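Long-range contacts in thermospermine synthase (Medicago truncatula, PDB 6BQ6), which probably catalyses aminopropyl transfer from decarboxylated S-adenosylmethionine to spermidine, yielding thermospermine and methylthioadenosine in plant polyamine biosynthesis: residues Pro102-Gly113 with Thr124-Asp132; Tyr243-Ile251 with Thr294-Ser302. One frame throughout, in Å; residues are numbered along the deposited sequence.

Interaction 1: Pro102-Gly113 with Thr124-Asp132; sequences PKNVFIMGGGEG and TIDKVVMCD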
loop_
_atom_site.group_PDB
_atom_site.type_symbol
_atom_site.label_atom_id
_atom_site.label_comp_id
_atom_site.label_asym_id
_atom_site.label_seq_id
_atom_site.Cartn_x
_atom_site.Cartn_y
_atom_site.Cartn_z
ATOM N N PRO B 102 16.829 -38.944 22.101
ATOM C CA PRO B 102 17.421 -38.411 20.860
ATOM C C PRO B 102 18.761 -37.766 21.147
ATOM O O PRO B 102 18.815 -36.855 21.927
ATOM C CB PRO B 102 16.371 -37.380 20.392
ATOM C CG PRO B 102 15.684 -36.974 21.650
ATOM C CD PRO B 102 15.669 -38.166 22.558
ATOM N N LYS B 103 19.812 -38.254 20.488
ATOM C CA LYS B 103 21.198 -37.825 20.677
ATOM C C LYS B 103 21.788 -37.046 19.518
ATOM O O LYS B 103 22.600 -36.153 19.702
ATOM C CB LYS B 103 22.081 -39.070 20.878
ATOM C CG LYS B 103 21.709 -39.914 22.089
ATOM C CD LYS B 103 22.517 -39.472 23.303
ATOM C CE LYS B 103 21.792 -39.733 24.618
ATOM N NZ LYS B 103 22.155 -38.738 25.649
ATOM N N ASN B 104 21.413 -37.413 18.293
ATOM C CA ASN B 104 22.067 -36.905 17.112
ATOM C C ASN B 104 20.994 -36.437 16.128
ATOM O O ASN B 104 20.159 -37.247 15.702
ATOM C CB ASN B 104 22.934 -37.992 16.509
ATOM C CG ASN B 104 24.164 -38.300 17.372
ATOM O OD1 ASN B 104 24.148 -39.199 18.242
ATOM N ND2 ASN B 104 25.213 -37.541 17.177
ATOM N N VAL B 105 21.018 -35.138 15.812
ATOM C CA VAL B 105 20.035 -34.548 14.911
ATOM C C VAL B 105 20.649 -33.760 13.767
ATOM O O VAL B 105 21.642 -33.067 13.924
ATOM C CB VAL B 105 19.065 -33.628 15.665
ATOM C CG1 VAL B 105 19.815 -32.482 16.307
ATOM C CG2 VAL B 105 18.008 -33.053 14.739
ATOM N N PHE B 106 20.021 -33.868 12.605
ATOM C CA PHE B 106 20.436 -33.180 11.389
ATOM C C PHE B 106 19.333 -32.199 10.981
ATOM O O PHE B 106 18.179 -32.597 10.918
ATOM C CB PHE B 106 20.621 -34.220 10.285
ATOM C CG PHE B 106 21.197 -33.687 9.018
ATOM C CD1 PHE B 106 20.386 -33.220 8.031
ATOM C CD2 PHE B 106 22.567 -33.780 8.772
ATOM C CE1 PHE B 106 20.904 -32.726 6.845
ATOM C CE2 PHE B 106 23.113 -33.328 7.565
ATOM C CZ PHE B 106 22.286 -32.819 6.593
ATOM N N ILE B 107 19.711 -30.949 10.776
ATOM C CA ILE B 107 18.770 -29.932 10.289
ATOM C C ILE B 107 18.992 -29.702 8.789
ATOM O O ILE B 107 20.097 -29.306 8.392
ATOM C CB ILE B 107 18.924 -28.589 10.973
ATOM C CG1 ILE B 107 18.892 -28.708 12.514
ATOM C CG2 ILE B 107 17.776 -27.687 10.498
ATOM C CD1 ILE B 107 19.471 -27.499 13.232
ATOM N N MET B 108 17.962 -29.922 7.940
ATOM C CA MET B 108 17.992 -29.457 6.580
ATOM C C MET B 108 17.546 -28.022 6.558
ATOM O O MET B 108 16.355 -27.751 6.796
ATOM C CB MET B 108 17.069 -30.309 5.689
ATOM C CG MET B 108 17.229 -31.794 5.910
ATOM S SD MET B 108 16.402 -32.689 4.586
ATOM C CE MET B 108 14.691 -32.253 4.819
ATOM N N GLY B 109 18.473 -27.104 6.318
ATOM C CA GLY B 109 18.197 -25.660 6.312
ATOM C C GLY B 109 18.463 -25.098 7.672
ATOM O O GLY B 109 19.513 -25.287 8.240
ATOM N N GLY B 110 17.479 -24.422 8.217
ATOM C CA GLY B 110 17.634 -23.668 9.449
ATOM C C GLY B 110 18.253 -22.314 9.123
ATOM O O GLY B 110 17.557 -21.381 8.576
ATOM N N GLY B 111 19.537 -22.201 9.424
ATOM C CA GLY B 111 20.327 -21.034 9.074
ATOM C C GLY B 111 20.245 -19.920 10.075
ATOM O O GLY B 111 21.209 -19.293 10.368
ATOM N N GLU B 112 19.068 -19.662 10.612
ATOM C CA GLU B 112 18.907 -18.552 11.553
ATOM C C GLU B 112 19.490 -18.846 12.925
ATOM O O GLU B 112 19.837 -17.921 13.677
ATOM C CB GLU B 112 17.431 -18.209 11.698
ATOM C CG GLU B 112 16.754 -17.954 10.383
ATOM C CD GLU B 112 15.246 -17.837 10.514
ATOM O OE1 GLU B 112 14.750 -17.503 11.624
ATOM O OE2 GLU B 112 14.564 -18.114 9.474
ATOM N N GLY B 113 19.579 -20.128 13.264
ATOM C CA GLY B 113 20.087 -20.586 14.527
ATOM C C GLY B 113 19.000 -20.935 15.522
ATOM O O GLY B 113 19.303 -21.483 16.576
ATOM N N THR B 124 19.397 -34.535 26.308
ATOM C CA THR B 124 19.797 -35.780 25.662
ATOM C C THR B 124 20.752 -35.580 24.481
ATOM O O THR B 124 21.514 -36.490 24.084
ATOM C CB THR B 124 18.546 -36.580 25.187
ATOM O OG1 THR B 124 17.797 -35.804 24.242
ATOM C CG2 THR B 124 17.616 -36.881 26.351
ATOM N N ILE B 125 20.697 -34.403 23.872
ATOM C CA ILE B 125 21.373 -34.128 22.630
ATOM C C ILE B 125 22.875 -34.027 22.843
ATOM O O ILE B 125 23.341 -33.267 23.694
ATOM C CB ILE B 125 20.815 -32.818 21.964
ATOM C CG1 ILE B 125 19.366 -33.056 21.465
ATOM C CG2 ILE B 125 21.709 -32.283 20.864
ATOM C CD1 ILE B 125 19.279 -33.937 20.256
ATOM N N ASP B 126 23.601 -34.758 22.016
ATOM C CA ASP B 126 25.075 -34.720 21.934
ATOM C C ASP B 126 25.613 -34.002 20.679
ATOM O O ASP B 126 26.720 -33.440 20.710
ATOM C CB ASP B 126 25.609 -36.157 21.957
ATOM C CG ASP B 126 25.369 -36.865 23.281
ATOM O OD1 ASP B 126 25.269 -36.199 24.365
ATOM O OD2 ASP B 126 25.343 -38.114 23.275
ATOM N N LYS B 127 24.875 -34.061 19.564
ATOM C CA LYS B 127 25.321 -33.409 18.327
ATOM C C LYS B 127 24.151 -32.917 17.533
ATOM O O LYS B 127 23.139 -33.633 17.379
ATOM C CB LYS B 127 26.116 -34.347 17.462
ATOM C CG LYS B 127 26.796 -33.653 16.284
ATOM C CD LYS B 127 27.826 -34.552 15.619
ATOM C CE LYS B 127 27.199 -35.310 14.457
ATOM N NZ LYS B 127 28.210 -35.727 13.469
ATOM N N VAL B 128 24.288 -31.713 17.031
ATOM C CA VAL B 128 23.364 -31.110 16.023
ATOM C C VAL B 128 24.193 -30.671 14.809
ATOM O O VAL B 128 25.212 -29.971 14.922
ATOM C CB VAL B 128 22.623 -29.880 16.559
ATOM C CG1 VAL B 128 21.752 -29.226 15.486
ATOM C CG2 VAL B 128 21.793 -30.173 17.807
ATOM N N VAL B 129 23.790 -31.126 13.647
ATOM C CA VAL B 129 24.346 -30.666 12.399
ATOM C C VAL B 129 23.346 -29.780 11.706
ATOM O O VAL B 129 22.230 -30.241 11.478
ATOM C CB VAL B 129 24.668 -31.852 11.459
ATOM C CG1 VAL B 129 25.277 -31.337 10.153
ATOM C CG2 VAL B 129 25.617 -32.811 12.112
ATOM N N MET B 130 23.736 -28.553 11.348
ATOM C CA MET B 130 22.886 -27.594 10.646
ATOM C C MET B 130 23.440 -27.533 9.247
ATOM O O MET B 130 24.602 -27.126 9.080
ATOM C CB MET B 130 22.918 -26.215 11.268
ATOM C CG MET B 130 22.031 -25.171 10.572
ATOM S SD MET B 130 22.590 -23.460 10.849
ATOM C CE MET B 130 22.692 -23.528 12.611
ATOM N N CYS B 131 22.646 -27.998 8.277
ATOM C CA CYS B 131 23.067 -28.042 6.894
ATOM C C CYS B 131 22.252 -27.088 5.988
ATOM O O CYS B 131 21.104 -27.362 5.653
ATOM C CB CYS B 131 23.042 -29.478 6.391
ATOM S SG CYS B 131 23.634 -29.683 4.686
ATOM N N ASP B 132 22.854 -25.941 5.669
ATOM C CA ASP B 132 22.172 -24.836 4.971
ATOM C C ASP B 132 22.989 -24.509 3.763
ATOM O O ASP B 132 24.205 -24.576 3.813
ATOM C CB ASP B 132 22.021 -23.596 5.879
ATOM C CG ASP B 132 20.985 -22.575 5.352
ATOM O OD1 ASP B 132 21.205 -21.860 4.319
ATOM O OD2 ASP B 132 19.899 -22.485 5.970
HETATM O O HOH W 1 24.831 -39.372 25.727
#
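Lys103 NZ donates to Thr124 O at 2.8 Å, on an in-plane lone pair, at the start of two parallel strands of the Rossmann-like domain, 104-107 and 127-132, the arms of a beta-alpha-beta unit. Lys103, Met130 and Val105 lose the most surface here. The Lys103 chain bends at chi2 (-92°) and runs alongside Asp126; a water joins NZ to Asp126 OD2. Lys103 O receives both Asp126 N and Lys127 N. One pair further along from Asn104-Lys127, Val105 CG1 packs on Val128 CG2 on the face covered by helix 114-120, where Ile107 CD1 also meets Val128 CG1. The other face carries Phe106, whose CZ lies 3.4 Å from Cys131 CB. Near the last backbone bond, Gly109 N to Cys131 O at 2.7 Å, the Met130 side chain runs along the glycine turn, its SD 3.6 Å from Gly111 N. Asp132, its OD1 bonded to Asp134 N, brings OD2 to 3.5 Å from Gly111 CA, where a side chain would clash. Backbone bonds thus run throughout, with polar side chains at the Lys103 end and apolar ones midway, while the glycine turn sets Gly110, which touches thermospermine, near Asp132, which binds adenosine in another structure of this protein.

Interaction 2: Tyr243-Ile251 with Thr294-Ser302; sequences YVVPYSAHI and TFVSSSTLS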
loop_
_atom_site.group_PDB
_atom_site.type_symbol
_atom_site.label_atom_id
_atom_site.label_comp_id
_atom_site.label_asym_id
_atom_site.label_seq_id
_atom_site.Cartn_x
_atom_site.Cartn_y
_atom_site.Cartn_z
ATOM N N TYR B 243 3.649 -43.935 10.364
ATOM C CA TYR B 243 2.951 -43.036 11.267
ATOM C C TYR B 243 3.261 -41.589 10.851
ATOM O O TYR B 243 4.431 -41.206 10.761
ATOM C CB TYR B 243 3.417 -43.294 12.678
ATOM C CG TYR B 243 3.215 -44.712 13.119
ATOM C CD1 TYR B 243 1.962 -45.184 13.446
ATOM C CD2 TYR B 243 4.296 -45.586 13.196
ATOM C CE1 TYR B 243 1.787 -46.516 13.839
ATOM C CE2 TYR B 243 4.131 -46.899 13.580
ATOM C CZ TYR B 243 2.899 -47.358 13.896
ATOM O OH TYR B 243 2.841 -48.706 14.288
ATOM N N VAL B 244 2.207 -40.818 10.550
ATOM C CA VAL B 244 2.394 -39.457 10.056
ATOM C C VAL B 244 1.416 -38.605 10.795
ATOM O O VAL B 244 0.226 -38.916 10.796
ATOM C CB VAL B 244 2.225 -39.375 8.516
ATOM C CG1 VAL B 244 2.461 -37.954 8.016
ATOM C CG2 VAL B 244 3.188 -40.319 7.839
ATOM N N VAL B 245 1.909 -37.599 11.501
ATOM C CA VAL B 245 1.104 -36.736 12.383
ATOM C C VAL B 245 1.255 -35.282 11.964
ATOM O O VAL B 245 2.252 -34.676 12.259
ATOM C CB VAL B 245 1.487 -36.938 13.877
ATOM C CG1 VAL B 245 0.714 -35.985 14.784
ATOM C CG2 VAL B 245 1.304 -38.377 14.347
ATOM N N PRO B 246 0.240 -34.718 11.282
ATOM C CA PRO B 246 0.242 -33.321 10.899
ATOM C C PRO B 246 -0.289 -32.506 12.071
ATOM O O PRO B 246 -1.156 -32.983 12.839
ATOM C CB PRO B 246 -0.726 -33.267 9.710
ATOM C CG PRO B 246 -1.692 -34.353 9.988
ATOM C CD PRO B 246 -0.923 -35.440 10.710
ATOM N N TYR B 247 0.280 -31.328 12.224
ATOM C CA TYR B 247 -0.119 -30.437 13.315
ATOM C C TYR B 247 0.116 -29.004 12.967
ATOM O O TYR B 247 0.837 -28.677 12.011
ATOM C CB TYR B 247 0.553 -30.854 14.620
ATOM C CG TYR B 247 2.040 -30.720 14.677
ATOM C CD1 TYR B 247 2.851 -31.677 14.125
ATOM C CD2 TYR B 247 2.634 -29.696 15.406
ATOM C CE1 TYR B 247 4.224 -31.580 14.219
ATOM C CE2 TYR B 247 4.019 -29.609 15.523
ATOM C CZ TYR B 247 4.795 -30.559 14.959
ATOM O OH TYR B 247 6.166 -30.471 14.980
ATOM N N SER B 248 -0.591 -28.107 13.641
ATOM C CA SER B 248 -0.560 -26.706 13.256
ATOM C C SER B 248 -0.746 -25.747 14.415
ATOM O O SER B 248 -1.223 -26.134 15.491
ATOM C CB SER B 248 -1.613 -26.454 12.166
ATOM O OG SER B 248 -2.939 -26.651 12.675
ATOM N N ALA B 249 -0.393 -24.498 14.193
ATOM C CA ALA B 249 -0.508 -23.467 15.229
ATOM C C ALA B 249 -0.460 -22.125 14.587
ATOM O O ALA B 249 0.215 -21.926 13.608
ATOM C CB ALA B 249 0.651 -23.615 16.218
ATOM N N HIS B 250 -1.165 -21.173 15.178
ATOM C CA HIS B 250 -1.117 -19.810 14.681
ATOM C C HIS B 250 0.171 -19.092 14.990
ATOM O O HIS B 250 0.639 -19.129 16.133
ATOM C CB HIS B 250 -2.257 -19.039 15.358
ATOM C CG HIS B 250 -2.455 -17.629 14.848
ATOM N ND1 HIS B 250 -2.375 -16.533 15.667
ATOM C CD2 HIS B 250 -2.695 -17.149 13.611
ATOM C CE1 HIS B 250 -2.530 -15.432 14.959
ATOM N NE2 HIS B 250 -2.735 -15.784 13.701
ATOM N N ILE B 251 0.693 -18.382 13.994
ATOM C CA ILE B 251 1.852 -17.527 14.177
ATOM C C ILE B 251 1.452 -16.094 13.727
ATOM O O ILE B 251 1.245 -15.843 12.573
ATOM C CB ILE B 251 3.055 -18.072 13.437
ATOM C CG1 ILE B 251 3.434 -19.452 14.050
ATOM C CG2 ILE B 251 4.256 -17.142 13.584
ATOM C CD1 ILE B 251 4.235 -20.261 13.117
ATOM N N THR B 294 -1.175 -28.398 24.530
ATOM C CA THR B 294 -1.008 -27.601 23.312
ATOM C C THR B 294 -0.715 -28.482 22.120
ATOM O O THR B 294 -1.318 -28.313 21.040
ATOM C CB THR B 294 0.066 -26.508 23.465
ATOM O OG1 THR B 294 -0.210 -25.689 24.606
ATOM C CG2 THR B 294 0.079 -25.582 22.251
ATOM N N PHE B 295 0.202 -29.446 22.288
ATOM C CA PHE B 295 0.492 -30.336 21.185
ATOM C C PHE B 295 -0.698 -31.183 20.777
ATOM O O PHE B 295 -0.969 -31.350 19.573
ATOM C CB PHE B 295 1.718 -31.228 21.463
ATOM C CG PHE B 295 1.990 -32.124 20.327
ATOM C CD1 PHE B 295 2.461 -31.566 19.155
ATOM C CD2 PHE B 295 1.589 -33.443 20.338
ATOM C CE1 PHE B 295 2.596 -32.324 18.001
ATOM C CE2 PHE B 295 1.742 -34.215 19.186
ATOM C CZ PHE B 295 2.246 -33.637 18.031
ATOM N N VAL B 296 -1.437 -31.700 21.748
ATOM C CA VAL B 296 -2.612 -32.519 21.433
ATOM C C VAL B 296 -3.631 -31.683 20.683
ATOM O O VAL B 296 -4.164 -32.163 19.688
ATOM C CB VAL B 296 -3.201 -33.191 22.686
ATOM C CG1 VAL B 296 -4.626 -33.711 22.416
ATOM C CG2 VAL B 296 -2.228 -34.259 23.150
ATOM N N SER B 297 -3.820 -30.433 21.105
ATOM C CA SER B 297 -4.731 -29.485 20.415
ATOM C C SER B 297 -4.237 -29.214 18.979
ATOM O O SER B 297 -5.002 -29.329 18.006
ATOM C CB SER B 297 -4.794 -28.155 21.180
ATOM O OG SER B 297 -5.656 -27.226 20.461
ATOM N N SER B 298 -2.940 -28.939 18.850
ATOM C CA SER B 298 -2.313 -28.691 17.537
ATOM C C SER B 298 -2.474 -29.834 16.582
ATOM O O SER B 298 -2.595 -29.612 15.366
ATOM C CB SER B 298 -0.809 -28.406 17.652
ATOM O OG SER B 298 -0.655 -27.121 18.266
ATOM N N SER B 299 -2.416 -31.047 17.110
ATOM C CA SER B 299 -2.506 -32.251 16.286
ATOM C C SER B 299 -3.942 -32.737 16.028
ATOM O O SER B 299 -4.159 -33.756 15.401
ATOM C CB SER B 299 -1.581 -33.325 16.840
ATOM O OG SER B 299 -2.014 -33.735 18.084
ATOM N N THR B 300 -4.915 -31.992 16.515
ATOM C CA THR B 300 -6.305 -32.266 16.229
ATOM C C THR B 300 -6.699 -31.200 15.246
ATOM O O THR B 300 -7.021 -30.064 15.629
ATOM C CB THR B 300 -7.182 -32.127 17.499
ATOM O OG1 THR B 300 -6.665 -32.943 18.579
ATOM C CG2 THR B 300 -8.629 -32.496 17.170
ATOM N N LEU B 301 -6.735 -31.554 13.995
ATOM C CA LEU B 301 -7.019 -30.572 12.956
ATOM C C LEU B 301 -8.544 -30.407 12.895
ATOM O O LEU B 301 -9.278 -31.243 13.421
ATOM C CB LEU B 301 -6.484 -31.069 11.626
ATOM C CG LEU B 301 -4.965 -31.258 11.741
ATOM C CD1 LEU B 301 -4.462 -31.782 10.453
ATOM C CD2 LEU B 301 -4.298 -29.956 12.126
ATOM N N SER B 302 -9.027 -29.362 12.244
ATOM C CA SER B 302 -10.488 -29.146 12.150
ATOM C C SER B 302 -11.094 -30.113 11.147
ATOM O O SER B 302 -10.405 -30.727 10.352
ATOM C CB SER B 302 -10.805 -27.728 11.726
ATOM O OG SER B 302 -10.520 -27.511 10.341
HETATM O O HOH W 2 -2.873 -34.910 13.411
#
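Tyr247 and Phe295 form a T-shaped (edge-to-face) pair where the end of helix 292-298 crosses an edge strand of the Rossmann-like domain's mixed sheet, 243-251. Phe295 CE1 stands 3.6 Å above the plane of the tyrosine ring, over its centre, and the two planes make 71°. A chi1 of 66° sets Tyr247 CG between its own backbone N and carbonyl carbon, while Phe295 CG is anti to its backbone N, which carries the phenyl edge over to the tyrosine face. Ser298 CB lies at the edge of the tyrosine ring, near its plane, and the Tyr247 hydroxyl is bonded to Cys90 O in helix 84-98. With the ring cut back to an alanine here, the edge of Phe295 is likely to lose the aromatic face it points into, and Cys90 O its hydroxyl partner.

Beside the rings the helix end is stitched to the strand backbone. Ser248 N donates to Ser298 O at 3.0 Å, approaching from above the carbonyl plane, 44° out of it. The hydroxyl OG of Ser298 also lies within bonding distance of Ser248 O and of Thr294 O, two acceptors for a single proton. Past the helix, the Leu301 side chain splits between two neighbours: CD1 rests on Pro246 CG at 3.8 Å, and CD2 comes to 3.6 Å from Ser248 OG. Another copy of the protein meets the helix end and the turn after it, Ser297 hydrogen-bonding to Ser297 and Thr300 of that second subunit. Between Pro246 and Ser299, one water donates to both carbonyls, lying 2.6 Å from Pro246 O and 2.6 Å from Ser299 O.

Overall arrangement
From the N terminus, the chain passes through the small antiparallel sheets and helix 84-98 before interaction 1 closes a short loop: strand 104-107, the glycine turn, helix 114-120 and back to strand 127-132. Interaction 2 opens only after that loop is complete, so the two stand in series and neither nest nor cross. Its wider loop leaves strand 243-251, returns through strand 256-264 and helix 272-282, and closes with the end of helix 292-298. Both reach the same mixed sheet, 104-107 and 127-132 in its parallel part and 243-251 at an outer edge, on opposite sides of the chain's centre; their own centres are 23 Å apart.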